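Local coordinates for protein EF-P arginine 32 rhamnosyl-transferase (Pseudomonas putida KT2440, PDB 5NV8) that belongs to the EarP family of bacterial rhamnosyltransferases, enzymes built on the GT-B fold with two Rossmann-like domains, at residues A[208-220]-A[340-352]. Residues are numbered along the deposited sequence; the frame is centred on the assembly and turned at random.
Sequences NPQLGNWLDALAT and AWNMDFDMGQAWR
W214 drives its indole between W341 and W351, forming an aromatic cluster where the crossover helix of a beta-alpha-beta unit (strand 199-203, helix 211-220, strand 225-230) in a Rossmann-like domain packs against helices 328-343 and 347-355, on both sides of their connecting turn. With chi1 at -164°, CG swings opposite the W214 backbone N; the six-membered ring reaches W341, the pyrrole edge W351. Its edge faces both neighbouring indoles: W214 NE1 sits 3.3 Å from CD2 of W351, over that ring's face, and W214 CE3 comes within 3.9 Å of CH2 of W341. M347 SD covers one face of W214 in a Met-aromatic contact, 4.2 Å from the centroid of the five-membered ring. L218 CD2 and W214 NE1 share the same face of W351. F280 adds a further edge-to-face contact to W351, while L203 touches W341.

At the other end the N208 amide stacks on W341, the planes 16° apart, with ND2 above the ring centre. N208 ND2 also donates to W341 O, though the modelled 2.5 Å is doubtfully short. N208 OD1 accepts from Q210 N, closing an Asx turn. Buried Q210 OE1 is gripped from opposite faces of its amide plane, by M347 N at 2.6 Å and N213 ND2 at 3.1 Å, which should fix the amide's rotation.

The solvent side is looser. P209 merely brushes D344, and the Q210 NE2 bond to D344 OD1 is weak. Beyond A217, T220 and R352 are exposed, and the bent R352 chain brings NH1 to 3.8 Å from A217 CB.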
# COMPACT_ATOMS: atom_id res chain seq x y z
N ASN A 208 4.90 -12.88 9.21
CA ASN A 208 5.53 -12.11 10.26
C ASN A 208 5.58 -12.95 11.53
O ASN A 208 4.54 -13.44 11.98
CB ASN A 208 4.76 -10.81 10.52
CG ASN A 208 5.64 -9.74 11.13
OD1 ASN A 208 6.12 -9.89 12.25
ND2 ASN A 208 5.86 -8.66 10.40
N PRO A 209 6.76 -13.14 12.13
CA PRO A 209 6.85 -13.95 13.35
C PRO A 209 6.23 -13.28 14.57
O PRO A 209 6.31 -13.81 15.68
CB PRO A 209 8.36 -14.16 13.52
CG PRO A 209 8.98 -13.00 12.83
CD PRO A 209 8.08 -12.69 11.66
N GLN A 210 5.61 -12.11 14.37
CA GLN A 210 4.99 -11.38 15.47
C GLN A 210 3.49 -11.19 15.28
O GLN A 210 2.88 -10.42 16.03
CB GLN A 210 5.67 -10.02 15.65
CG GLN A 210 6.91 -10.12 16.51
CD GLN A 210 6.67 -9.67 17.93
OE1 GLN A 210 5.56 -9.29 18.30
NE2 GLN A 210 7.70 -9.76 18.76
N LEU A 211 2.88 -11.87 14.30
CA LEU A 211 1.44 -11.77 14.12
C LEU A 211 0.70 -12.25 15.37
O LEU A 211 -0.29 -11.63 15.78
CB LEU A 211 1.01 -12.58 12.90
CG LEU A 211 -0.50 -12.78 12.70
CD1 LEU A 211 -1.11 -11.59 11.97
CD2 LEU A 211 -0.77 -14.07 11.94
N GLY A 212 1.17 -13.33 15.99
CA GLY A 212 0.49 -13.86 17.16
C GLY A 212 0.45 -12.88 18.32
O GLY A 212 -0.57 -12.76 19.01
N ASN A 213 1.55 -12.16 18.55
CA ASN A 213 1.59 -11.20 19.65
C ASN A 213 0.66 -10.03 19.39
O ASN A 213 0.05 -9.49 20.32
CB ASN A 213 3.02 -10.72 19.88
CG ASN A 213 3.92 -11.80 20.46
OD1 ASN A 213 3.45 -12.76 21.07
ND2 ASN A 213 5.23 -11.64 20.26
N TRP A 214 0.53 -9.61 18.12
CA TRP A 214 -0.36 -8.50 17.80
C TRP A 214 -1.82 -8.89 17.96
O TRP A 214 -2.61 -8.16 18.56
CB TRP A 214 -0.09 -8.01 16.37
CG TRP A 214 -0.67 -6.66 16.09
CD1 TRP A 214 -1.02 -5.71 17.00
CD2 TRP A 214 -0.96 -6.10 14.80
NE1 TRP A 214 -1.51 -4.60 16.37
CE2 TRP A 214 -1.48 -4.81 15.01
CE3 TRP A 214 -0.83 -6.57 13.49
CZ2 TRP A 214 -1.88 -3.98 13.97
CZ3 TRP A 214 -1.22 -5.74 12.45
CH2 TRP A 214 -1.74 -4.47 12.69
N LEU A 215 -2.20 -10.06 17.43
CA LEU A 215 -3.58 -10.51 17.56
C LEU A 215 -3.94 -10.80 19.01
O LEU A 215 -5.11 -10.66 19.40
CB LEU A 215 -3.81 -11.76 16.71
CG LEU A 215 -3.41 -11.68 15.23
CD1 LEU A 215 -3.74 -12.98 14.52
CD2 LEU A 215 -4.07 -10.50 14.54
N ASP A 216 -2.96 -11.19 19.84
CA ASP A 216 -3.22 -11.32 21.27
C ASP A 216 -3.49 -9.96 21.90
O ASP A 216 -4.31 -9.84 22.81
CB ASP A 216 -2.04 -12.01 21.96
CG ASP A 216 -1.96 -13.49 21.63
OD1 ASP A 216 -2.98 -14.07 21.23
OD2 ASP A 216 -0.86 -14.07 21.79
N ALA A 217 -2.80 -8.92 21.42
CA ALA A 217 -3.03 -7.57 21.93
C ALA A 217 -4.42 -7.07 21.55
O ALA A 217 -5.13 -6.49 22.38
CB ALA A 217 -1.95 -6.63 21.43
N LEU A 218 -4.81 -7.27 20.29
CA LEU A 218 -6.13 -6.83 19.84
C LEU A 218 -7.24 -7.59 20.55
O LEU A 218 -8.25 -6.99 20.97
CB LEU A 218 -6.26 -6.99 18.33
CG LEU A 218 -5.23 -6.26 17.45
CD1 LEU A 218 -5.52 -6.47 15.97
CD2 LEU A 218 -5.20 -4.78 17.79
N ALA A 219 -7.08 -8.91 20.71
CA ALA A 219 -8.12 -9.71 21.34
C ALA A 219 -8.30 -9.36 22.81
O ALA A 219 -9.41 -9.50 23.34
CB ALA A 219 -7.79 -11.20 21.19
N THR A 220 -7.24 -8.91 23.48
CA THR A 220 -7.29 -8.60 24.90
C THR A 220 -7.61 -7.14 25.19
O THR A 220 -7.73 -6.77 26.36
CB THR A 220 -5.96 -8.98 25.57
OG1 THR A 220 -4.87 -8.44 24.82
CG2 THR A 220 -5.81 -10.49 25.65
N ALA A 340 9.28 -3.10 15.29
CA ALA A 340 8.82 -4.36 15.86
C ALA A 340 8.22 -5.27 14.79
O ALA A 340 8.46 -6.48 14.79
CB ALA A 340 7.81 -4.10 16.97
N TRP A 341 7.43 -4.70 13.88
CA TRP A 341 6.81 -5.46 12.80
C TRP A 341 7.83 -5.99 11.80
O TRP A 341 7.49 -6.86 10.99
CB TRP A 341 5.78 -4.58 12.09
CG TRP A 341 4.80 -5.31 11.20
CD1 TRP A 341 4.56 -5.06 9.88
CD2 TRP A 341 3.93 -6.39 11.58
NE1 TRP A 341 3.59 -5.92 9.41
CE2 TRP A 341 3.19 -6.75 10.43
CE3 TRP A 341 3.71 -7.09 12.76
CZ2 TRP A 341 2.25 -7.77 10.43
CZ3 TRP A 341 2.77 -8.11 12.77
CH2 TRP A 341 2.05 -8.44 11.61
N ASN A 342 9.07 -5.50 11.84
CA ASN A 342 10.10 -5.91 10.89
C ASN A 342 11.34 -6.52 11.54
O ASN A 342 12.15 -7.13 10.83
CB ASN A 342 10.54 -4.72 10.03
CG ASN A 342 9.44 -4.24 9.09
OD1 ASN A 342 9.14 -4.89 8.08
ND2 ASN A 342 8.85 -3.10 9.41
N MET A 343 11.51 -6.38 12.86
CA MET A 343 12.70 -6.89 13.54
C MET A 343 12.35 -7.77 14.75
O MET A 343 13.21 -8.01 15.60
CB MET A 343 13.61 -5.74 13.97
CG MET A 343 13.75 -4.64 12.92
SD MET A 343 14.57 -3.14 13.51
CE MET A 343 15.91 -3.84 14.47
N ASP A 344 11.10 -8.23 14.84
CA ASP A 344 10.68 -9.23 15.82
C ASP A 344 10.73 -8.70 17.26
O ASP A 344 11.18 -9.39 18.17
CB ASP A 344 11.51 -10.52 15.69
CG ASP A 344 10.80 -11.74 16.23
OD1 ASP A 344 9.63 -11.61 16.65
OD2 ASP A 344 11.41 -12.83 16.24
N PHE A 345 10.25 -7.48 17.46
CA PHE A 345 10.05 -6.93 18.80
C PHE A 345 8.56 -6.94 19.12
O PHE A 345 7.72 -6.93 18.22
CB PHE A 345 10.62 -5.51 18.90
CG PHE A 345 12.05 -5.40 18.45
CD1 PHE A 345 12.96 -6.41 18.72
CD2 PHE A 345 12.48 -4.28 17.75
CE1 PHE A 345 14.27 -6.31 18.29
CE2 PHE A 345 13.79 -4.18 17.33
CZ PHE A 345 14.69 -5.19 17.60
N ASP A 346 8.25 -6.98 20.42
CA ASP A 346 6.89 -7.30 20.88
C ASP A 346 5.85 -6.40 20.24
O ASP A 346 5.87 -5.18 20.43
CB ASP A 346 6.81 -7.20 22.41
CG ASP A 346 5.44 -7.58 22.95
OD1 ASP A 346 4.66 -8.25 22.24
OD2 ASP A 346 5.13 -7.22 24.11
N MET A 347 4.93 -7.02 19.50
CA MET A 347 3.86 -6.28 18.83
C MET A 347 2.80 -5.78 19.80
O MET A 347 2.05 -4.86 19.46
CB MET A 347 3.22 -7.16 17.76
CG MET A 347 3.71 -6.90 16.35
SD MET A 347 3.05 -5.38 15.62
CE MET A 347 4.41 -4.25 15.86
N GLY A 348 2.72 -6.35 21.01
CA GLY A 348 1.75 -5.87 21.97
C GLY A 348 2.15 -4.55 22.60
O GLY A 348 1.37 -3.59 22.61
N GLN A 349 3.37 -4.49 23.14
CA GLN A 349 3.84 -3.27 23.79
C GLN A 349 3.84 -2.09 22.82
O GLN A 349 3.40 -0.99 23.17
CB GLN A 349 5.24 -3.48 24.37
CG GLN A 349 5.32 -4.47 25.52
CD GLN A 349 4.51 -4.05 26.73
OE1 GLN A 349 4.31 -2.86 26.97
NE2 GLN A 349 4.05 -5.03 27.51
N ALA A 350 4.33 -2.30 21.60
CA ALA A 350 4.40 -1.22 20.62
C ALA A 350 3.01 -0.75 20.22
O ALA A 350 2.75 0.46 20.17
CB ALA A 350 5.19 -1.68 19.40
N TRP A 351 2.10 -1.68 19.95
CA TRP A 351 0.76 -1.31 19.51
C TRP A 351 0.05 -0.47 20.55
O TRP A 351 -0.55 0.56 20.22
CB TRP A 351 -0.05 -2.56 19.18
CG TRP A 351 -1.51 -2.31 18.97
CD1 TRP A 351 -2.52 -2.62 19.83
CD2 TRP A 351 -2.12 -1.68 17.84
NE1 TRP A 351 -3.73 -2.22 19.30
CE2 TRP A 351 -3.51 -1.64 18.08
CE3 TRP A 351 -1.63 -1.14 16.65
CZ2 TRP A 351 -4.41 -1.09 17.17
CZ3 TRP A 351 -2.53 -0.59 15.75
CH2 TRP A 351 -3.90 -0.57 16.01
N ARG A 352 0.11 -0.87 21.82
CA ARG A 352 -0.55 -0.10 22.87
C ARG A 352 0.10 1.27 23.06
O ARG A 352 -0.59 2.26 23.30
CB ARG A 352 -0.54 -0.87 24.19
CG ARG A 352 -1.40 -2.13 24.17
CD ARG A 352 -1.41 -2.83 25.52
NE ARG A 352 -0.33 -3.80 25.63
CZ ARG A 352 -0.47 -5.11 25.43
NH1 ARG A 352 -1.64 -5.62 25.08
NH2 ARG A 352 0.58 -5.91 25.56